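Local coordinates for protein chitooligosaccharide oxidase (Gibberella zeae, PDB 6Y0R) that oxidises the C1 hydroxyl of chitooligosaccharides to lactones with a covalently bound FAD, passing the electrons to molecular oxygen to give hydrogen peroxide, at residues His94-Leu99 with Gln406-Val411; Lys366-Ser371 with Phe422-Gly427. All blocks are in the same frame, centred on the assembly; numbering follows the deposited sequence.

Interaction 1: His94-Leu99 with Gln406-Val411. With FAD (flavin-adenine dinucleotide), chain B.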
loop_
_atom_site.group_PDB
_atom_site.type_symbol
_atom_site.label_atom_id
_atom_site.label_comp_id
_atom_site.label_asym_id
_atom_site.label_seq_id
_atom_site.Cartn_x
_atom_site.Cartn_y
_atom_site.Cartn_z
ATOM N N HIS A 94 -7.282 1.604 -5.740
ATOM C CA HIS A 94 -5.891 1.868 -6.201
ATOM C C HIS A 94 -5.080 0.590 -6.415
ATOM O O HIS A 94 -3.957 0.732 -6.893
ATOM C CB HIS A 94 -5.153 2.856 -5.277
ATOM C CG HIS A 94 -5.223 4.244 -5.789
ATOM N ND1 HIS A 94 -4.171 4.874 -6.457
ATOM C CD2 HIS A 94 -6.259 5.129 -5.744
ATOM C CE1 HIS A 94 -4.616 6.072 -6.860
ATOM N NE2 HIS A 94 -5.886 6.241 -6.425
ATOM N N SER A 95 -5.650 -0.611 -6.250
ATOM C CA SER A 95 -4.865 -1.842 -6.493
ATOM C C SER A 95 -4.132 -1.763 -7.830
ATOM O O SER A 95 -4.770 -1.633 -8.872
ATOM C CB SER A 95 -5.693 -3.076 -6.476
ATOM O OG SER A 95 -4.876 -4.217 -6.659
ATOM N N TYR A 96 -2.838 -2.013 -7.803
ATOM C CA TYR A 96 -2.029 -2.006 -9.040
ATOM C C TYR A 96 -2.447 -3.126 -10.000
ATOM O O TYR A 96 -2.115 -3.036 -11.214
ATOM C CB TYR A 96 -0.576 -2.181 -8.660
ATOM C CG TYR A 96 0.094 -1.019 -7.988
ATOM C CD1 TYR A 96 -0.543 0.166 -7.664
ATOM C CD2 TYR A 96 1.460 -1.088 -7.789
ATOM C CE1 TYR A 96 0.144 1.251 -7.131
ATOM C CE2 TYR A 96 2.148 -0.033 -7.229
ATOM C CZ TYR A 96 1.507 1.149 -6.939
ATOM O OH TYR A 96 2.190 2.225 -6.382
ATOM N N THR A 97 -3.105 -4.160 -9.483
ATOM C CA THR A 97 -3.503 -5.349 -10.282
ATOM C C THR A 97 -5.022 -5.549 -10.193
ATOM O O THR A 97 -5.519 -6.677 -10.585
ATOM C CB THR A 97 -2.635 -6.542 -9.882
ATOM O OG1 THR A 97 -2.890 -6.844 -8.511
ATOM C CG2 THR A 97 -1.170 -6.307 -10.181
ATOM N N SER A 98 -5.770 -4.530 -9.738
ATOM C CA SER A 98 -7.255 -4.506 -9.802
ATOM C C SER A 98 -7.828 -5.600 -8.907
ATOM O O SER A 98 -8.898 -6.200 -9.240
ATOM C CB SER A 98 -7.750 -4.620 -11.235
ATOM O OG SER A 98 -7.088 -3.672 -12.077
ATOM N N LEU A 99 -7.159 -5.876 -7.778
ATOM C CA LEU A 99 -7.627 -6.933 -6.841
ATOM C C LEU A 99 -8.921 -6.545 -6.128
ATOM O O LEU A 99 -9.578 -7.472 -5.593
ATOM C CB LEU A 99 -6.514 -7.358 -5.889
ATOM C CG LEU A 99 -5.249 -7.904 -6.582
ATOM C CD1 LEU A 99 -4.225 -8.394 -5.587
ATOM C CD2 LEU A 99 -5.574 -9.010 -7.559
ATOM N N GLN A 406 10.203 -0.117 -4.928
ATOM C CA GLN A 406 9.053 -0.088 -5.834
ATOM C C GLN A 406 9.566 0.106 -7.268
ATOM O O GLN A 406 10.357 1.008 -7.472
ATOM C CB GLN A 406 8.069 1.001 -5.439
ATOM C CG GLN A 406 6.941 1.042 -6.438
ATOM C CD GLN A 406 5.878 2.050 -6.103
ATOM O OE1 GLN A 406 6.055 3.016 -5.321
ATOM N NE2 GLN A 406 4.742 1.837 -6.710
ATOM N N PHE A 407 9.156 -0.745 -8.199
ATOM C CA PHE A 407 9.569 -0.647 -9.625
ATOM C C PHE A 407 8.322 -0.380 -10.459
ATOM O O PHE A 407 7.328 -1.057 -10.242
ATOM C CB PHE A 407 10.232 -1.938 -10.109
ATOM C CG PHE A 407 11.305 -2.499 -9.210
ATOM C CD1 PHE A 407 12.593 -1.982 -9.250
ATOM C CD2 PHE A 407 11.011 -3.473 -8.265
ATOM C CE1 PHE A 407 13.596 -2.497 -8.443
ATOM C CE2 PHE A 407 12.026 -4.004 -7.465
ATOM C CZ PHE A 407 13.298 -3.480 -7.531
ATOM N N TYR A 408 8.375 0.600 -11.348
ATOM C CA TYR A 408 7.169 1.109 -12.048
ATOM C C TYR A 408 7.498 1.390 -13.513
ATOM O O TYR A 408 8.586 1.923 -13.794
ATOM C CB TYR A 408 6.675 2.349 -11.325
ATOM C CG TYR A 408 5.230 2.728 -11.449
ATOM C CD1 TYR A 408 4.794 3.493 -12.515
ATOM C CD2 TYR A 408 4.342 2.464 -10.415
ATOM C CE1 TYR A 408 3.483 3.956 -12.602
ATOM C CE2 TYR A 408 3.025 2.896 -10.497
ATOM C CZ TYR A 408 2.598 3.658 -11.574
ATOM O OH TYR A 408 1.303 4.084 -11.596
ATOM N N ASP A 409 6.574 1.015 -14.400
ATOM C CA ASP A 409 6.700 1.310 -15.851
ATOM C C ASP A 409 5.323 1.702 -16.354
ATOM O O ASP A 409 4.396 0.914 -16.183
ATOM C CB ASP A 409 7.274 0.118 -16.571
ATOM C CG ASP A 409 7.516 0.376 -18.058
ATOM O OD1 ASP A 409 7.746 1.544 -18.423
ATOM O OD2 ASP A 409 7.588 -0.607 -18.763
ATOM N N SER A 410 5.225 2.865 -16.990
ATOM C CA SER A 410 3.952 3.507 -17.374
ATOM C C SER A 410 3.958 3.788 -18.881
ATOM O O SER A 410 5.015 4.118 -19.408
ATOM C CB SER A 410 3.815 4.801 -16.615
ATOM O OG SER A 410 2.588 5.381 -16.906
ATOM N N VAL A 411 2.803 3.672 -19.512
ATOM C CA VAL A 411 2.573 4.080 -20.935
ATOM C C VAL A 411 1.350 4.988 -20.968
ATOM O O VAL A 411 0.640 5.133 -19.952
ATOM C CB VAL A 411 2.415 2.854 -21.844
ATOM C CG1 VAL A 411 3.639 1.954 -21.814
ATOM C CG2 VAL A 411 1.170 2.049 -21.509
HETATM P PA FAD B . -8.578 -1.415 -3.574
HETATM O O1A FAD B . -8.236 -1.751 -4.968
HETATM O O2A FAD B . -9.929 -0.926 -3.239
HETATM O O5B FAD B . -8.273 -2.649 -2.614
HETATM C C5B FAD B . -6.963 -3.199 -2.475
HETATM C C4B FAD B . -7.065 -4.605 -1.911
HETATM O O4B FAD B . -7.634 -4.549 -0.578
HETATM C C3B FAD B . -7.967 -5.605 -2.662
HETATM O O3B FAD B . -7.532 -6.953 -2.436
HETATM C C2B FAD B . -9.316 -5.390 -1.992
HETATM O O2B FAD B . -10.248 -6.460 -2.171
HETATM C C1B FAD B . -8.894 -5.210 -0.559
HETATM N N9A FAD B . -9.812 -4.424 0.251
HETATM C C8A FAD B . -10.068 -3.085 0.112
HETATM N N7A FAD B . -10.955 -2.645 0.995
HETATM C C5A FAD B . -11.294 -3.769 1.739
HETATM C C6A FAD B . -12.185 -3.961 2.812
HETATM N N6A FAD B . -12.876 -2.948 3.341
HETATM N N1A FAD B . -12.327 -5.217 3.321
HETATM C C2A FAD B . -11.619 -6.204 2.736
HETATM N N3A FAD B . -10.732 -6.136 1.738
HETATM C C4A FAD B . -10.613 -4.879 1.270
HETATM N N1 FAD B . 1.114 2.423 -0.860
HETATM C C2 FAD B . 1.886 2.753 0.186
HETATM O O2 FAD B . 2.128 1.901 1.116
HETATM N N3 FAD B . 2.388 4.020 0.279
HETATM C C4 FAD B . 2.155 5.009 -0.664
HETATM O O4 FAD B . 2.630 6.147 -0.513
HETATM C C4X FAD B . 1.334 4.689 -1.772
HETATM N N5 FAD B . 1.042 5.634 -2.669
HETATM C C5X FAD B . 0.133 5.323 -3.656
HETATM C C6 FAD B . -0.256 6.329 -4.580
HETATM C C7 FAD B . -1.150 6.049 -5.600
HETATM C C7M FAD B . -1.540 7.120 -6.600
HETATM C C8 FAD B . -1.748 4.725 -5.689
HETATM C C8M FAD B . -2.823 4.372 -6.697
HETATM C C9 FAD B . -1.315 3.730 -4.788
HETATM C C9A FAD B . -0.382 4.008 -3.780
HETATM N N10 FAD B . 0.004 3.014 -2.863
HETATM C C10 FAD B . 0.854 3.330 -1.797
HETATM C "C1'" FAD B . -0.480 1.634 -2.969
HETATM C "C2'" FAD B . -1.732 1.418 -2.116
HETATM O "O2'" FAD B . -1.389 1.307 -0.733
HETATM C "C3'" FAD B . -2.400 0.153 -2.591
HETATM O "O3'" FAD B . -2.737 0.377 -3.979
HETATM C "C4'" FAD B . -3.637 -0.142 -1.740
HETATM O "O4'" FAD B . -3.931 -1.550 -1.707
HETATM C "C5'" FAD B . -4.809 0.620 -2.290
HETATM O "O5'" FAD B . -5.945 0.528 -1.409
HETATM P P FAD B . -7.369 0.854 -2.023
HETATM O O1P FAD B . -8.383 0.715 -0.948
HETATM O O2P FAD B . -7.362 2.117 -2.803
HETATM O O3P FAD B . -7.484 -0.313 -3.142
#

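Interaction 2: Lys366-Ser371 with Phe422-Gly427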
loop_
_atom_site.group_PDB
_atom_site.type_symbol
_atom_site.label_atom_id
_atom_site.label_comp_id
_atom_site.label_asym_id
_atom_site.label_seq_id
_atom_site.Cartn_x
_atom_site.Cartn_y
_atom_site.Cartn_z
ATOM N N LYS A 366 19.259 2.432 -18.968
ATOM C CA LYS A 366 19.684 3.667 -19.685
ATOM C C LYS A 366 19.187 3.583 -21.133
ATOM O O LYS A 366 18.727 4.592 -21.642
ATOM C CB LYS A 366 21.212 3.810 -19.590
ATOM C CG LYS A 366 21.841 4.978 -20.348
ATOM C CD LYS A 366 23.333 4.782 -20.597
ATOM C CE LYS A 366 23.973 5.877 -21.425
ATOM N NZ LYS A 366 24.481 6.959 -20.556
ATOM N N SER A 367 19.270 2.424 -21.772
ATOM C CA SER A 367 19.004 2.317 -23.220
ATOM C C SER A 367 17.521 2.019 -23.467
ATOM O O SER A 367 17.113 1.986 -24.611
ATOM C CB SER A 367 19.927 1.317 -23.830
ATOM O OG SER A 367 19.613 0.020 -23.385
ATOM N N SER A 368 16.710 1.848 -22.422
ATOM C CA SER A 368 15.282 1.454 -22.563
ATOM C C SER A 368 14.466 2.629 -23.098
ATOM O O SER A 368 14.684 3.765 -22.652
ATOM C CB SER A 368 14.707 0.977 -21.236
ATOM O OG SER A 368 13.362 0.582 -21.404
ATOM N N SER A 369 13.525 2.379 -24.015
ATOM C CA SER A 369 12.564 3.413 -24.466
ATOM C C SER A 369 11.467 3.609 -23.415
ATOM O O SER A 369 10.706 4.595 -23.510
ATOM C CB SER A 369 11.953 3.028 -25.785
ATOM O OG SER A 369 11.451 1.710 -25.694
ATOM N N HIS A 370 11.397 2.718 -22.426
ATOM C CA HIS A 370 10.294 2.734 -21.426
ATOM C C HIS A 370 10.466 3.887 -20.444
ATOM O O HIS A 370 11.620 4.145 -20.093
ATOM C CB HIS A 370 10.265 1.420 -20.688
ATOM C CG HIS A 370 9.715 0.313 -21.512
ATOM N ND1 HIS A 370 10.225 -0.005 -22.759
ATOM C CD2 HIS A 370 8.750 -0.585 -21.262
ATOM C CE1 HIS A 370 9.582 -1.046 -23.237
ATOM N NE2 HIS A 370 8.687 -1.428 -22.338
ATOM N N SER A 371 9.372 4.514 -19.998
ATOM C CA SER A 371 9.394 5.538 -18.921
ATOM C C SER A 371 9.283 4.793 -17.580
ATOM O O SER A 371 8.172 4.604 -17.057
ATOM C CB SER A 371 8.387 6.634 -19.089
ATOM O OG SER A 371 7.123 6.119 -19.397
ATOM N N PHE A 422 7.445 -6.155 -18.977
ATOM C CA PHE A 422 7.560 -7.195 -17.937
ATOM C C PHE A 422 9.016 -7.586 -17.758
ATOM O O PHE A 422 9.453 -7.795 -16.602
ATOM C CB PHE A 422 6.705 -8.423 -18.282
ATOM C CG PHE A 422 5.233 -8.148 -18.455
ATOM C CD1 PHE A 422 4.522 -7.416 -17.518
ATOM C CD2 PHE A 422 4.514 -8.684 -19.522
ATOM C CE1 PHE A 422 3.169 -7.184 -17.645
ATOM C CE2 PHE A 422 3.146 -8.498 -19.620
ATOM C CZ PHE A 422 2.472 -7.713 -18.716
ATOM N N ASN A 423 9.755 -7.804 -18.866
ATOM C CA ASN A 423 11.148 -8.294 -18.747
ATOM C C ASN A 423 12.047 -7.160 -18.221
ATOM O O ASN A 423 12.985 -7.460 -17.482
ATOM C CB ASN A 423 11.709 -8.866 -20.052
ATOM C CG ASN A 423 12.682 -10.001 -19.778
ATOM O OD1 ASN A 423 12.318 -10.994 -19.145
ATOM N ND2 ASN A 423 13.914 -9.873 -20.243
ATOM N N LEU A 424 11.753 -5.920 -18.561
ATOM C CA LEU A 424 12.557 -4.768 -18.084
ATOM C C LEU A 424 12.445 -4.753 -16.556
ATOM O O LEU A 424 13.486 -4.650 -15.850
ATOM C CB LEU A 424 11.984 -3.469 -18.639
ATOM C CG LEU A 424 12.567 -2.188 -18.035
ATOM C CD1 LEU A 424 14.043 -2.090 -18.312
ATOM C CD2 LEU A 424 11.835 -0.963 -18.550
ATOM N N ILE A 425 11.206 -4.795 -16.053
ATOM C CA ILE A 425 10.992 -4.658 -14.574
ATOM C C ILE A 425 11.524 -5.897 -13.847
ATOM O O ILE A 425 12.114 -5.770 -12.731
ATOM C CB ILE A 425 9.507 -4.376 -14.302
ATOM C CG1 ILE A 425 9.082 -2.995 -14.792
ATOM C CG2 ILE A 425 9.149 -4.556 -12.826
ATOM C CD1 ILE A 425 9.824 -1.854 -14.155
ATOM N N LYS A 426 11.290 -7.096 -14.377
ATOM C CA LYS A 426 11.870 -8.325 -13.805
ATOM C C LYS A 426 13.394 -8.190 -13.726
ATOM O O LYS A 426 14.000 -8.591 -12.736
ATOM C CB LYS A 426 11.482 -9.540 -14.639
ATOM C CG LYS A 426 11.959 -10.857 -14.054
ATOM C CD LYS A 426 11.396 -12.076 -14.759
ATOM C CE LYS A 426 11.729 -12.088 -16.234
ATOM N NZ LYS A 426 12.914 -12.922 -16.549
ATOM N N GLY A 427 14.013 -7.658 -14.775
ATOM C CA GLY A 427 15.483 -7.559 -14.818
ATOM C C GLY A 427 15.976 -6.560 -13.773
ATOM O O GLY A 427 16.965 -6.884 -13.086
#

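Interaction 1: His94-Leu99 with Gln406-Val411
Tyr-96 meets Gln-406 and Tyr-408 at the flavin site, where the PCMH-type FAD-binding region of this oxidase faces the seven-stranded antiparallel sheet that includes strand 403-411. The Tyr-96 ring stands beside the isoalloxazine, its CE1 3.7 Å from FAD C9. With CG anti to its own carbonyl carbon (chi1 -71°), the ring reaches out of the 94-99 loop toward the strand. Tyr-408 turns a ring edge to the face of Tyr-96 in a T-shaped pair: centroids 6.0 Å apart, planes at 84°, and CE2 of Tyr-408 4.2 Å from CZ of Tyr-96. From two residues earlier on the strand, the extended chain of Gln-406 brings its amide end in at the edge of the Tyr-96 ring, by the hydroxyl, the two planes nearly coplanar in tilt. The hydroxyl of Tyr-408 is bonded to Asp-337.

The same loop holds the cofactor. His-94 ND1 is joined to FAD C8M at 1.5 Å, the pros-histidyl link, and Cys-154 probably supplies the second link. His-94 N gives a nearly straight bond to FAD O2P (3.0 Å, 162°) and Ser-95 N one to FAD O1A at 3.1 Å, so consecutive amides grip both phosphates. Behind them a type I turn from Ser-95 to Ser-98 is braced by Leu-99 N bonding to Ser-95 OG at 3.0 Å. The chemistry implies a division of labour: a covalent bond and phosphate-binding amides fix the flavin to the loop, while the buried aromatic pair joins sheet and loop beside it.

Interaction 2: Lys366-Ser371 with Phe422-Gly427
Leu-424 holds CG anti to its backbone N (chi1 170°), which carries its isobutyl group off helix 420-433 toward Ser-368 and His-370, in the connection that leaves helix 351-367. Ser-368 has OG likewise opposite its own N (chi1 -179°), and this places the oxygen beside the carbonyl carbon, where the chain ahead can use it: His-370 N bonds to Ser-368 OG at 3.1 Å and 157°, making an ST turn.

One methyl, CD2 of the leucine, does most of the touching. Leu-424 CD2 lies 3.6 Å from Ser-368 OG and 3.6 Å from His-370 CB, nestling into the angle between the two side chains. Leu-424 CD1 is a little farther back, 4.1 Å from Ser-368 OG. Leu-424 and His-370 run past one another in opposite directions; the leucine meets the histidine most closely at CB, and the near corner of the ring follows, with His-370 CG 3.9 Å from Leu-424 CD2. Leu-424 is buried, while Ser-368 and His-370 are partly exposed. Ser-368 OG accepts the His-370 N-H and also lies against the methyl, and the contact between the segments is van der Waals.

Lys-273 pins the backbone here, its NZ bonding to the carbonyls of both Ser-368 and His-370, while Pro-418 and Asp-409 lie against the histidine side chain. The arrangement is that of a helix-to-strand connection, from helix 351-367 into strand 371-378, closed by an ST turn and packed by a leucine from the helix that follows the neighbouring antiparallel strand 403-411.

How the interactions relate
Strand 403-411 links the two contacts, whose centres are about 15 Å apart. Its Gln-406 and Tyr-408 side chains serve interaction 1 on the flavin side, while Phe-407 and Asp-409 turn to helix 420-433, which supplies Leu-424 to interaction 2. Both contacts hold the same sheet: segment 366-371 runs into strand 371-378, the antiparallel neighbour of strand 403-411, and Ser-410 O lies 2.9 Å from Ser-371 OG. Interaction 1 is buried, about 11 Å from the centre of the chain to its own, and relies on aromatic rings beside a covalently held cofactor. Interaction 2, about 23 Å from centre to centre, is partly buried and rests on one leucine against a turn.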